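Local atomic coordinates of uracil-DNA glycosylase (PDB entry 5X3G), a protein that belongs to the uracil-DNA glycosylase superfamily, an alpha/beta fold with a central parallel sheet of four strands in order 2-1-3-4 flanked by helices. Residues Leu14-Arg19 with Pro54-Leu59; Asp40-Trp45 with Arg184-Phe189; Tyr90-Gly95 with Arg117-Met122; Ala227-His230 with His234-Ile237. All coordinates share one frame; numbering follows the deposited sequence.

Interaction 1 of 4, residues Leu14-Arg19 with Pro54-Leu59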
loop_
_atom_site.group_PDB
_atom_site.type_symbol
_atom_site.label_atom_id
_atom_site.label_comp_id
_atom_site.label_asym_id
_atom_site.label_seq_id
_atom_site.Cartn_x
_atom_site.Cartn_y
_atom_site.Cartn_z
ATOM N N LEU A 14 14.093 17.266 -5.538
ATOM C CA LEU A 14 13.564 15.905 -5.490
ATOM C C LEU A 14 14.467 14.992 -4.670
ATOM O O LEU A 14 13.978 14.134 -3.925
ATOM C CB LEU A 14 13.380 15.354 -6.903
ATOM C CG LEU A 14 12.351 16.076 -7.773
ATOM C CD1 LEU A 14 12.220 15.403 -9.135
ATOM C CD2 LEU A 14 11.009 16.152 -7.064
ATOM N N GLN A 15 15.786 15.155 -4.799
ATOM C CA GLN A 15 16.694 14.445 -3.904
ATOM C C GLN A 15 16.431 14.836 -2.454
ATOM O O GLN A 15 16.461 13.984 -1.552
ATOM C CB GLN A 15 18.145 14.722 -4.301
ATOM C CG GLN A 15 18.509 14.186 -5.683
ATOM C CD GLN A 15 19.862 14.673 -6.169
ATOM O OE1 GLN A 15 20.217 15.837 -5.989
ATOM N NE2 GLN A 15 20.619 13.782 -6.799
ATOM N N GLU A 16 16.141 16.120 -2.213
ATOM C CA GLU A 16 15.733 16.540 -0.876
ATOM C C GLU A 16 14.465 15.820 -0.432
ATOM O O GLU A 16 14.380 15.352 0.706
ATOM C CB GLU A 16 15.522 18.051 -0.827
ATOM C CG GLU A 16 15.106 18.544 0.551
ATOM C CD GLU A 16 14.663 19.993 0.559
ATOM O OE1 GLU A 16 14.662 20.599 1.650
ATOM O OE2 GLU A 16 14.315 20.522 -0.516
ATOM N N LEU A 17 13.469 15.729 -1.316
ATOM C CA LEU A 17 12.220 15.057 -0.966
ATOM C C LEU A 17 12.464 13.598 -0.608
ATOM O O LEU A 17 11.857 13.072 0.333
ATOM C CB LEU A 17 11.228 15.162 -2.123
ATOM C CG LEU A 17 9.904 14.414 -1.954
ATOM C CD1 LEU A 17 9.064 15.019 -0.839
ATOM C CD2 LEU A 17 9.138 14.386 -3.261
ATOM N N LEU A 18 13.350 12.929 -1.346
ATOM C CA LEU A 18 13.688 11.547 -1.022
ATOM C C LEU A 18 14.346 11.451 0.348
ATOM O O LEU A 18 14.016 10.564 1.144
ATOM C CB LEU A 18 14.599 10.959 -2.098
ATOM C CG LEU A 18 13.927 10.128 -3.196
ATOM C CD1 LEU A 18 13.182 11.015 -4.184
ATOM C CD2 LEU A 18 14.967 9.273 -3.901
ATOM N N ARG A 19 15.278 12.360 0.645
ATOM C CA ARG A 19 15.941 12.313 1.948
ATOM C C ARG A 19 14.963 12.598 3.084
ATOM O O ARG A 19 15.036 11.970 4.146
ATOM C CB ARG A 19 17.107 13.300 1.988
ATOM C CG ARG A 19 18.345 12.835 1.248
ATOM C CD ARG A 19 19.522 13.729 1.581
ATOM N NE ARG A 19 19.165 15.145 1.492
ATOM C CZ ARG A 19 19.334 15.892 0.405
ATOM N NH1 ARG A 19 19.858 15.363 -0.691
ATOM N NH2 ARG A 19 18.980 17.169 0.416
ATOM N N PRO A 54 -0.845 12.536 2.231
ATOM C CA PRO A 54 -0.137 12.691 3.505
ATOM C C PRO A 54 0.847 13.853 3.448
ATOM O O PRO A 54 1.068 14.376 2.359
ATOM C CB PRO A 54 0.594 11.356 3.657
ATOM C CG PRO A 54 0.874 10.944 2.264
ATOM C CD PRO A 54 -0.321 11.393 1.461
ATOM N N PRO A 55 1.419 14.254 4.584
ATOM C CA PRO A 55 2.405 15.340 4.556
ATOM C C PRO A 55 3.571 15.019 3.631
ATOM O O PRO A 55 3.822 13.867 3.273
ATOM C CB PRO A 55 2.862 15.455 6.018
ATOM C CG PRO A 55 2.398 14.195 6.683
ATOM C CD PRO A 55 1.150 13.803 5.959
ATOM N N ARG A 56 4.287 16.079 3.245
ATOM C CA ARG A 56 5.372 15.957 2.275
ATOM C C ARG A 56 6.412 14.930 2.711
ATOM O O ARG A 56 6.952 14.195 1.877
ATOM C CB ARG A 56 6.019 17.326 2.058
ATOM C CG ARG A 56 7.288 17.305 1.233
ATOM C CD ARG A 56 7.578 18.665 0.622
ATOM N NE ARG A 56 8.960 18.764 0.166
ATOM C CZ ARG A 56 9.975 19.134 0.939
ATOM N NH1 ARG A 56 9.760 19.450 2.209
ATOM N NH2 ARG A 56 11.203 19.195 0.443
ATOM N N ASP A 57 6.697 14.853 4.013
ATOM C CA ASP A 57 7.699 13.910 4.502
ATOM C C ASP A 57 7.211 12.464 4.512
ATOM O O ASP A 57 7.945 11.589 4.986
ATOM C CB ASP A 57 8.155 14.311 5.906
ATOM C CG ASP A 57 7.047 14.206 6.934
ATOM O OD1 ASP A 57 5.866 14.133 6.535
ATOM O OD2 ASP A 57 7.357 14.197 8.143
ATOM N N ARG A 58 6.004 12.195 4.012
ATOM C CA ARG A 58 5.455 10.846 3.959
ATOM C C ARG A 58 5.027 10.421 2.563
ATOM O O ARG A 58 4.587 9.278 2.394
ATOM C CB ARG A 58 4.252 10.718 4.901
ATOM C CG ARG A 58 4.550 10.064 6.229
ATOM C CD ARG A 58 3.971 10.891 7.353
ATOM N NE ARG A 58 4.021 10.193 8.631
ATOM C CZ ARG A 58 4.007 10.802 9.811
ATOM N NH1 ARG A 58 3.963 12.126 9.873
ATOM N NH2 ARG A 58 4.046 10.087 10.926
ATOM N N LEU A 59 5.138 11.304 1.565
ATOM C CA LEU A 59 4.646 10.995 0.225
ATOM C C LEU A 59 5.242 9.698 -0.310
ATOM O O LEU A 59 4.576 8.956 -1.044
ATOM C CB LEU A 59 4.962 12.154 -0.722
ATOM C CG LEU A 59 4.156 13.437 -0.520
ATOM C CD1 LEU A 59 4.710 14.568 -1.376
ATOM C CD2 LEU A 59 2.684 13.198 -0.830
#
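Leu17 and Arg56 form the tight part of this contact. One methyl of the leucine, CD1, settles against the arginine where main chain and side chain part, 3.5 Å from Arg56 O and 3.6 Å from Arg56 CG. Farther along the same chain, Arg56 NE still lies 3.9 Å from Leu17 CD1, so a single methyl touches both the root and the stem of the arginine. The leucine reaches across because its CG stands anti to the backbone N (chi1 175°), which swings the branch out from the helix toward the loop. Leu59, whose CB points toward the helix, adds a looser apolar touch, Leu59 CD1 to Leu17 CD1 4.4 Å, and both leucines also rest on Met46 of helix 40-48. The carbonyl oxygens of Leu17 and Arg56 both accept from Asn21 ND2, so the polar backbone beside this apolar patch is tied from helix to loop by one amide. The contact thus joins the N-terminal helix 11-20 to the long connection between helix 40-48 and the first strand of the parallel sheet, 73-77; the connection contains a cis peptide bond just before Pro54. On the side nearer solvent, where Glu16 and Arg56 are partly exposed, the packing gives way to charge. Arg56 runs out extended to meet Glu16 in a long salt bridge, Glu16 OE2 to Arg56 NH2 3.5 Å. The carboxylate approaches the edge of the guanidinium close to its plane, yet its own plane is turned by 80°, so the groups do not face each other as a flat two-bond pair.

Interaction 2 of 4, residues Asp40-Trp45 with Arg184-Phe189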
loop_
_atom_site.group_PDB
_atom_site.type_symbol
_atom_site.label_atom_id
_atom_site.label_comp_id
_atom_site.label_asym_id
_atom_site.label_seq_id
_atom_site.Cartn_x
_atom_site.Cartn_y
_atom_site.Cartn_z
ATOM N N ASP A 40 5.742 20.657 -14.021
ATOM C CA ASP A 40 6.594 21.466 -13.149
ATOM C C ASP A 40 5.789 22.213 -12.090
ATOM O O ASP A 40 6.180 22.244 -10.915
ATOM C CB ASP A 40 7.418 22.447 -13.984
ATOM C CG ASP A 40 8.695 21.830 -14.517
ATOM O OD1 ASP A 40 9.671 21.723 -13.744
ATOM O OD2 ASP A 40 8.726 21.448 -15.706
ATOM N N SER A 41 4.672 22.833 -12.481
ATOM C CA SER A 41 3.860 23.555 -11.507
ATOM C C SER A 41 3.344 22.620 -10.421
ATOM O O SER A 41 3.329 22.978 -9.237
ATOM C CB SER A 41 2.697 24.262 -12.204
ATOM N N TYR A 42 2.927 21.411 -10.808
ATOM C CA TYR A 42 2.495 20.425 -9.823
ATOM C C TYR A 42 3.613 20.110 -8.836
ATOM O O TYR A 42 3.368 19.965 -7.632
ATOM C CB TYR A 42 2.024 19.154 -10.531
ATOM C CG TYR A 42 1.213 18.222 -9.660
ATOM C CD1 TYR A 42 -0.169 18.335 -9.590
ATOM C CD2 TYR A 42 1.829 17.232 -8.907
ATOM C CE1 TYR A 42 -0.916 17.487 -8.795
ATOM C CE2 TYR A 42 1.090 16.378 -8.108
ATOM C CZ TYR A 42 -0.282 16.512 -8.056
ATOM O OH TYR A 42 -1.023 15.666 -7.267
ATOM N N LEU A 43 4.852 20.013 -9.327
ATOM C CA LEU A 43 5.979 19.739 -8.441
ATOM C C LEU A 43 6.244 20.909 -7.502
ATOM O O LEU A 43 6.599 20.704 -6.335
ATOM C CB LEU A 43 7.228 19.416 -9.261
ATOM C CG LEU A 43 7.315 17.986 -9.795
ATOM C CD1 LEU A 43 8.542 17.809 -10.674
ATOM C CD2 LEU A 43 7.341 17.005 -8.638
ATOM N N GLU A 44 6.084 22.142 -7.989
ATOM C CA GLU A 44 6.267 23.300 -7.119
ATOM C C GLU A 44 5.206 23.338 -6.025
ATOM O O GLU A 44 5.520 23.572 -4.850
ATOM C CB GLU A 44 6.238 24.588 -7.945
ATOM N N TRP A 45 3.941 23.110 -6.395
ATOM C CA TRP A 45 2.878 23.028 -5.397
ATOM C C TRP A 45 3.158 21.932 -4.381
ATOM O O TRP A 45 2.938 22.116 -3.178
ATOM C CB TRP A 45 1.534 22.775 -6.077
ATOM C CG TRP A 45 0.476 22.353 -5.108
ATOM C CD1 TRP A 45 -0.103 23.121 -4.144
ATOM C CD2 TRP A 45 -0.112 21.050 -4.988
ATOM N NE1 TRP A 45 -1.025 22.386 -3.439
ATOM C CE2 TRP A 45 -1.048 21.111 -3.938
ATOM C CE3 TRP A 45 0.058 19.842 -5.672
ATOM C CZ2 TRP A 45 -1.811 20.012 -3.555
ATOM C CZ3 TRP A 45 -0.700 18.751 -5.289
ATOM C CH2 TRP A 45 -1.623 18.844 -4.240
ATOM N N ARG A 184 -4.769 10.955 -12.621
ATOM C CA ARG A 184 -4.342 11.230 -13.989
ATOM C C ARG A 184 -2.986 11.926 -14.011
ATOM O O ARG A 184 -2.139 11.626 -14.861
ATOM C CB ARG A 184 -5.406 12.067 -14.699
ATOM C CG ARG A 184 -5.137 12.371 -16.160
ATOM C CD ARG A 184 -6.372 12.014 -16.976
ATOM N NE ARG A 184 -6.376 12.612 -18.307
ATOM C CZ ARG A 184 -6.988 12.079 -19.360
ATOM N NH1 ARG A 184 -7.633 10.926 -19.244
ATOM N NH2 ARG A 184 -6.949 12.698 -20.529
ATOM N N ALA A 185 -2.750 12.839 -13.064
ATOM C CA ALA A 185 -1.472 13.542 -13.013
ATOM C C ALA A 185 -0.326 12.620 -12.608
ATOM O O ALA A 185 0.830 12.885 -12.952
ATOM C CB ALA A 185 -1.562 14.726 -12.052
ATOM N N TRP A 186 -0.617 11.543 -11.879
ATOM C CA TRP A 186 0.407 10.613 -11.417
ATOM C C TRP A 186 0.573 9.403 -12.326
ATOM O O TRP A 186 1.481 8.592 -12.097
ATOM C CB TRP A 186 0.088 10.140 -9.997
ATOM C CG TRP A 186 0.370 11.169 -8.949
ATOM C CD1 TRP A 186 -0.479 12.132 -8.494
ATOM C CD2 TRP A 186 1.594 11.340 -8.227
ATOM N NE1 TRP A 186 0.139 12.895 -7.533
ATOM C CE2 TRP A 186 1.414 12.427 -7.351
ATOM C CE3 TRP A 186 2.826 10.679 -8.238
ATOM C CZ2 TRP A 186 2.417 12.868 -6.492
ATOM C CZ3 TRP A 186 3.822 11.118 -7.388
ATOM C CH2 TRP A 186 3.611 12.202 -6.525
ATOM N N ARG A 187 -0.277 9.261 -13.345
ATOM C CA ARG A 187 -0.219 8.078 -14.197
ATOM C C ARG A 187 1.139 7.942 -14.883
ATOM O O ARG A 187 1.683 6.837 -14.987
ATOM C CB ARG A 187 -1.349 8.124 -15.225
ATOM C CG ARG A 187 -1.337 6.968 -16.201
ATOM C CD ARG A 187 -2.545 7.041 -17.105
ATOM N NE ARG A 187 -3.769 7.144 -16.315
ATOM C CZ ARG A 187 -4.842 7.834 -16.688
ATOM N NH1 ARG A 187 -4.843 8.481 -17.846
ATOM N NH2 ARG A 187 -5.910 7.881 -15.905
ATOM N N ALA A 188 1.707 9.055 -15.356
ATOM C CA ALA A 188 3.034 9.001 -15.967
ATOM C C ALA A 188 4.099 8.580 -14.962
ATOM O O ALA A 188 5.047 7.864 -15.321
ATOM C CB ALA A 188 3.389 10.355 -16.582
ATOM N N PHE A 189 3.961 9.019 -13.708
ATOM C CA PHE A 189 4.856 8.567 -12.650
ATOM C C PHE A 189 4.773 7.055 -12.479
ATOM O O PHE A 189 5.800 6.369 -12.393
ATOM C CB PHE A 189 4.512 9.283 -11.340
ATOM C CG PHE A 189 5.138 8.663 -10.118
ATOM C CD1 PHE A 189 6.397 9.056 -9.696
ATOM C CD2 PHE A 189 4.457 7.707 -9.377
ATOM C CE1 PHE A 189 6.975 8.495 -8.575
ATOM C CE2 PHE A 189 5.032 7.144 -8.255
ATOM C CZ PHE A 189 6.291 7.536 -7.849
#
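Tyr42 of helix 40-48 reaches Trp186 of helix 179-196 through its hydroxyl: Trp186 NE1 donates to Tyr42 OH at 3.0 Å. The bond is bent, with an N-H...O angle of 144°, and the oxygen sits tilted from the indole plane, near the edge of the ring. The tyrosine gets there with its CG anti to the backbone N (chi1 -164°), which sends the phenol outward from its helix. The tryptophan takes the other course: its CG lies beside the backbone N and anti to the carbonyl carbon, presenting the pyrrole side of the indole to the tyrosine. The two ring planes then stand 84° apart with the phenol and five-membered ring centroids 5.4 Å from each other, an oblique pairing in which Tyr42 CE2 comes 4.0 Å from Trp186 CE2. Ala185 adds a small apolar footing, its CB 4.3 Å from Tyr42 CE1. Each aromatic is also steadied within its own helix. Trp45 lays CE3 over the centre of the Tyr42 ring, 4.0 Å above it, and Trp186 places CZ3 over the centre of the Phe189 ring. The hydroxyl of Tyr42 has a second partner, His182 ND1, one turn earlier on helix 179-196, so that two nitrogens of the same helix grip one oxygen and restrict where the phenol can swing. Helix 179-196 is kinked here, just beyond Trp186. It lies in the connection between the parallel strands 164-168 and 203-207, and Tyr42 ties the N-terminal helix 40-48 to it, a helix-helix contact at the periphery of the alpha/beta fold.

Interaction 3 of 4, residues Tyr90-Gly95 with Arg117-Met122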
loop_
_atom_site.group_PDB
_atom_site.type_symbol
_atom_site.label_atom_id
_atom_site.label_comp_id
_atom_site.label_asym_id
_atom_site.label_seq_id
_atom_site.Cartn_x
_atom_site.Cartn_y
_atom_site.Cartn_z
ATOM N N TYR A 90 1.297 4.911 2.628
ATOM C CA TYR A 90 1.245 3.512 2.231
ATOM C C TYR A 90 -0.123 3.197 1.655
ATOM O O TYR A 90 -1.145 3.655 2.175
ATOM C CB TYR A 90 1.499 2.567 3.414
ATOM C CG TYR A 90 2.853 2.697 4.061
ATOM C CD1 TYR A 90 3.961 2.055 3.529
ATOM C CD2 TYR A 90 3.019 3.440 5.222
ATOM C CE1 TYR A 90 5.203 2.160 4.126
ATOM C CE2 TYR A 90 4.257 3.552 5.829
ATOM C CZ TYR A 90 5.346 2.910 5.275
ATOM O OH TYR A 90 6.579 3.016 5.877
ATOM N N ALA A 91 -0.139 2.409 0.587
ATOM C CA ALA A 91 -1.384 1.793 0.163
ATOM C C ALA A 91 -1.886 0.853 1.252
ATOM O O ALA A 91 -1.103 0.237 1.982
ATOM C CB ALA A 91 -1.188 1.030 -1.148
ATOM N N PHE A 92 -3.212 0.794 1.391
ATOM C CA PHE A 92 -3.899 -0.198 2.213
ATOM C C PHE A 92 -3.752 0.040 3.715
ATOM O O PHE A 92 -4.676 -0.267 4.474
ATOM C CB PHE A 92 -3.417 -1.609 1.861
ATOM C CG PHE A 92 -4.414 -2.682 2.179
ATOM C CD1 PHE A 92 -5.756 -2.491 1.897
ATOM C CD2 PHE A 92 -4.017 -3.878 2.751
ATOM C CE1 PHE A 92 -6.684 -3.467 2.183
ATOM C CE2 PHE A 92 -4.942 -4.861 3.042
ATOM C CZ PHE A 92 -6.278 -4.655 2.756
ATOM N N ILE A 93 -2.619 0.576 4.160
ATOM C CA ILE A 93 -2.375 0.758 5.589
ATOM C C ILE A 93 -3.077 2.024 6.060
ATOM O O ILE A 93 -2.724 3.135 5.649
ATOM C CB ILE A 93 -0.873 0.823 5.895
ATOM C CG1 ILE A 93 -0.162 -0.409 5.343
ATOM C CG2 ILE A 93 -0.649 0.909 7.392
ATOM C CD1 ILE A 93 -0.654 -1.718 5.925
ATOM N N ASP A 94 -4.053 1.862 6.948
ATOM C CA ASP A 94 -4.816 2.985 7.478
ATOM C C ASP A 94 -4.163 3.475 8.766
ATOM O O ASP A 94 -4.119 2.748 9.764
ATOM C CB ASP A 94 -6.270 2.582 7.724
ATOM C CG ASP A 94 -7.169 3.773 8.008
ATOM O OD1 ASP A 94 -6.766 4.662 8.785
ATOM O OD2 ASP A 94 -8.286 3.826 7.451
ATOM N N GLY A 95 -3.683 4.718 8.747
ATOM C CA GLY A 95 -2.993 5.304 9.882
ATOM C C GLY A 95 -3.852 5.526 11.112
ATOM O O GLY A 95 -3.301 5.834 12.173
ATOM N N ARG A 117 -10.319 -4.920 8.005
ATOM C CA ARG A 117 -11.037 -5.912 8.800
ATOM C C ARG A 117 -11.081 -7.254 8.079
ATOM O O ARG A 117 -10.635 -8.283 8.610
ATOM C CB ARG A 117 -12.453 -5.405 9.097
ATOM C CG ARG A 117 -13.309 -6.346 9.933
ATOM C CD ARG A 117 -14.695 -5.760 10.215
ATOM N NE ARG A 117 -15.581 -5.814 9.053
ATOM C CZ ARG A 117 -16.216 -4.764 8.537
ATOM N NH1 ARG A 117 -16.077 -3.563 9.081
ATOM N NH2 ARG A 117 -17.003 -4.918 7.482
ATOM N N ASN A 118 -11.585 -7.252 6.843
ATOM C CA ASN A 118 -11.730 -8.506 6.114
ATOM C C ASN A 118 -10.380 -9.103 5.739
ATOM O O ASN A 118 -10.237 -10.331 5.716
ATOM C CB ASN A 118 -12.595 -8.294 4.873
ATOM C CG ASN A 118 -14.039 -7.977 5.219
ATOM O OD1 ASN A 118 -14.566 -8.452 6.225
ATOM N ND2 ASN A 118 -14.688 -7.174 4.382
ATOM N N PHE A 119 -9.378 -8.265 5.455
ATOM C CA PHE A 119 -8.052 -8.786 5.137
ATOM C C PHE A 119 -7.431 -9.476 6.341
ATOM O O PHE A 119 -6.782 -10.518 6.202
ATOM C CB PHE A 119 -7.138 -7.661 4.643
ATOM C CG PHE A 119 -5.767 -8.132 4.234
ATOM C CD1 PHE A 119 -5.521 -8.513 2.927
ATOM C CD2 PHE A 119 -4.724 -8.191 5.145
ATOM C CE1 PHE A 119 -4.267 -8.951 2.539
ATOM C CE2 PHE A 119 -3.468 -8.629 4.759
ATOM C CZ PHE A 119 -3.241 -9.008 3.455
ATOM N N ILE A 120 -7.618 -8.906 7.532
ATOM C CA ILE A 120 -7.042 -9.493 8.736
ATOM C C ILE A 120 -7.752 -10.793 9.091
ATOM O O ILE A 120 -7.109 -11.782 9.468
ATOM C CB ILE A 120 -7.089 -8.481 9.895
ATOM C CG1 ILE A 120 -6.102 -7.335 9.647
ATOM C CG2 ILE A 120 -6.802 -9.176 11.216
ATOM C CD1 ILE A 120 -6.255 -6.188 10.620
ATOM N N LYS A 121 -9.083 -10.821 8.972
ATOM C CA LYS A 121 -9.789 -12.089 9.145
ATOM C C LYS A 121 -9.312 -13.129 8.133
ATOM O O LYS A 121 -9.121 -14.302 8.480
ATOM C CB LYS A 121 -11.298 -11.879 9.024
ATOM C CG LYS A 121 -11.923 -11.133 10.185
ATOM C CD LYS A 121 -13.420 -10.987 9.978
ATOM C CE LYS A 121 -14.052 -10.145 11.065
ATOM N NZ LYS A 121 -15.526 -10.040 10.869
HETATM N N MSE A 122 -9.126 -12.720 6.879
HETATM C CA MSE A 122 -8.620 -13.588 5.812
HETATM C C MSE A 122 -7.273 -14.183 6.208
HETATM O O MSE A 122 -7.051 -15.381 6.047
HETATM C CB MSE A 122 -8.498 -12.808 4.485
HETATM C CG MSE A 122 -7.966 -13.607 3.272
HETATM SE SE MSE A 122 -6.034 -13.971 3.291
HETATM C CE MSE A 122 -5.364 -12.147 3.140
#
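Phe92 sits at the turning point of its loop, with a positive phi of 73°, and the weak bond from Ile93 N back to Ala91 O (2.7 Å) makes the three residues a gamma turn. Across from it, Phe119 lies in a regular stretch of helix 114-126, where Lys121 and Met122 bond back to Arg117 and Asn118. The two backbones stay well apart, 10.0 Å between the CA of Phe92 and the CA of Phe119, so two aromatic side chains bridge the whole gap. Both point at the opposite segment. Phe119 carries its CG anti to the backbone N (chi1 -177°), which stands the ring off the helix and turns a face to the loop. Phe92 meets that face with its edge in a T-shaped pair, planes 83° apart and centroids separated by 5.2 Å. The CE2-CZ edge does the touching: Phe92 CE2 lies 3.6 Å from Phe119 CG, and Phe92 CZ 3.7 Å from Phe119 CB, so the edge lands near the root of the helix residue, offset from the ring centre. The opposite face of Phe119 is taken by the methyl CE of selenomethionine Met122, 3.4 Å above the plane, and Phe246 of helix 240-246 forms a further edge-to-face pair with Phe119. The carbonyl oxygen of Phe92 is hydrogen-bonded to Tyr81 OH. All the atoms that meet across the gap are carbons; the slightly positive C-H edge of Phe92 on the electron-rich face of Phe119 implies a contact of dispersion and weak electrostatics, whose direction comes from ring orientation.

Interaction 4 of 4, residues Ala227-His230 with His234-Ile237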
loop_
_atom_site.group_PDB
_atom_site.type_symbol
_atom_site.label_atom_id
_atom_site.label_comp_id
_atom_site.label_asym_id
_atom_site.label_seq_id
_atom_site.Cartn_x
_atom_site.Cartn_y
_atom_site.Cartn_z
ATOM N N ALA A 227 -4.774 -10.950 -10.017
ATOM C CA ALA A 227 -5.979 -10.153 -9.834
ATOM C C ALA A 227 -6.889 -10.826 -8.815
ATOM O O ALA A 227 -7.173 -12.024 -8.926
ATOM C CB ALA A 227 -6.713 -9.959 -11.162
ATOM N N LEU A 228 -7.347 -10.054 -7.830
ATOM C CA LEU A 228 -8.137 -10.583 -6.728
ATOM C C LEU A 228 -9.397 -9.760 -6.519
ATOM O O LEU A 228 -9.483 -8.590 -6.900
ATOM C CB LEU A 228 -7.350 -10.594 -5.412
ATOM C CG LEU A 228 -6.162 -11.534 -5.242
ATOM C CD1 LEU A 228 -5.081 -10.824 -4.461
ATOM C CD2 LEU A 228 -6.586 -12.800 -4.531
ATOM N N GLU A 229 -10.376 -10.404 -5.891
ATOM C CA GLU A 229 -11.504 -9.694 -5.307
ATOM C C GLU A 229 -11.004 -8.663 -4.300
ATOM O O GLU A 229 -10.046 -8.909 -3.561
ATOM C CB GLU A 229 -12.439 -10.700 -4.635
ATOM C CG GLU A 229 -13.537 -10.114 -3.780
ATOM C CD GLU A 229 -14.381 -11.194 -3.131
ATOM O OE1 GLU A 229 -13.858 -12.309 -2.916
ATOM O OE2 GLU A 229 -15.565 -10.929 -2.839
ATOM N N HIS A 230 -11.644 -7.498 -4.281
ATOM C CA HIS A 230 -11.218 -6.451 -3.364
ATOM C C HIS A 230 -11.578 -6.833 -1.929
ATOM O O HIS A 230 -12.684 -7.323 -1.674
ATOM C CB HIS A 230 -11.863 -5.113 -3.732
ATOM C CG HIS A 230 -11.211 -3.933 -3.082
ATOM N ND1 HIS A 230 -11.429 -3.593 -1.764
ATOM C CD2 HIS A 230 -10.335 -3.021 -3.564
ATOM C CE1 HIS A 230 -10.721 -2.518 -1.465
ATOM N NE2 HIS A 230 -10.048 -2.151 -2.541
ATOM N N HIS A 234 -16.894 -8.887 2.040
ATOM C CA HIS A 234 -16.751 -9.875 3.106
ATOM C C HIS A 234 -16.361 -11.243 2.559
ATOM O O HIS A 234 -15.643 -11.998 3.230
ATOM C CB HIS A 234 -18.045 -9.963 3.918
ATOM C CG HIS A 234 -19.274 -10.152 3.085
ATOM N ND1 HIS A 234 -19.827 -11.392 2.844
ATOM C CD2 HIS A 234 -20.060 -9.258 2.440
ATOM C CE1 HIS A 234 -20.898 -11.254 2.083
ATOM N NE2 HIS A 234 -21.062 -9.969 1.824
ATOM N N THR A 235 -16.794 -11.567 1.337
ATOM C CA THR A 235 -16.427 -12.841 0.726
ATOM C C THR A 235 -14.914 -13.001 0.606
ATOM O O THR A 235 -14.410 -14.133 0.591
ATOM C CB THR A 235 -17.087 -12.969 -0.648
ATOM O OG1 THR A 235 -16.955 -11.732 -1.357
ATOM C CG2 THR A 235 -18.566 -13.312 -0.505
ATOM N N PHE A 236 -14.177 -11.885 0.535
ATOM C CA PHE A 236 -12.717 -11.935 0.513
ATOM C C PHE A 236 -12.157 -12.795 1.636
ATOM O O PHE A 236 -11.092 -13.401 1.479
ATOM C CB PHE A 236 -12.139 -10.519 0.613
ATOM C CG PHE A 236 -10.635 -10.458 0.534
ATOM C CD1 PHE A 236 -9.995 -10.407 -0.693
ATOM C CD2 PHE A 236 -9.864 -10.435 1.687
ATOM C CE1 PHE A 236 -8.615 -10.343 -0.770
ATOM C CE2 PHE A 236 -8.484 -10.373 1.616
ATOM C CZ PHE A 236 -7.860 -10.327 0.387
ATOM N N ILE A 237 -12.859 -12.865 2.772
ATOM C CA ILE A 237 -12.343 -13.617 3.912
ATOM C C ILE A 237 -12.151 -15.086 3.556
ATOM O O ILE A 237 -11.202 -15.728 4.023
ATOM C CB ILE A 237 -13.270 -13.440 5.132
ATOM C CG1 ILE A 237 -13.372 -11.963 5.516
ATOM C CG2 ILE A 237 -12.767 -14.245 6.319
ATOM C CD1 ILE A 237 -14.419 -11.682 6.571
#
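Phe236 brings ring atoms CD1 and CE1 obliquely to the backbone that leaves strand 225-228: CD1 lies 3.2 Å from Glu229 O, and CE1 3.4 Å from the same Glu229 O. Phe236 CB also touches the next carbonyl, 4.0 Å from His230 O. With its CG anti to the backbone N (chi1 -177°), the ring extends to the backbone of Glu229, and there it also meets Pro231, Met122 of helix 114-126 and Ala242 of helix 240-246. Glu229 runs extended toward Thr235 and the backbone N of Phe236. The spacing of its carboxylate to the Thr235 hydroxyl is implausibly short in the model and is doubtful; the clear partner of Glu229 OE1 is Asn239 ND2, farther along the chain. In a second shell, Ile237 N bonds to His234 O at 3.0 Å, holding the turn, while Leu228 pairs through its backbone with Leu206 and Gly208 and fixes the strand end. His230 points away from Phe236, its ND1 hydrogen-bonded to Tyr232 N. By position and sequence, His230-Pro231 after strand 225-228 match the His-Pro motif that follows the last strand in uracil-DNA glycosylases, and are probably its counterpart here.

Overall arrangement
The four contacts fall into two clusters on the single chain. Interactions 1 and 2 lie about 14 Å apart between centres and meet where the N-terminal helices 11-20 and 40-48 pack together: their segments alternate along the chain, and Leu14 CD2 of the first packs on Leu43 CD2 of the second at 4.1 Å. Interactions 3 and 4 lie about 12 Å apart between centres and meet where helix 114-126 borders the 3-10 segment at 234-237, with Met122 CG 3.6 Å from Phe236 O. Interaction 3 is nested within the loop closed by interaction 2, whereas interaction 4 follows later. Interactions 1 and 4 are farthest apart, their centres about 33 Å from each other, while the nearest atoms of 1 and 3 are about 5 Å apart.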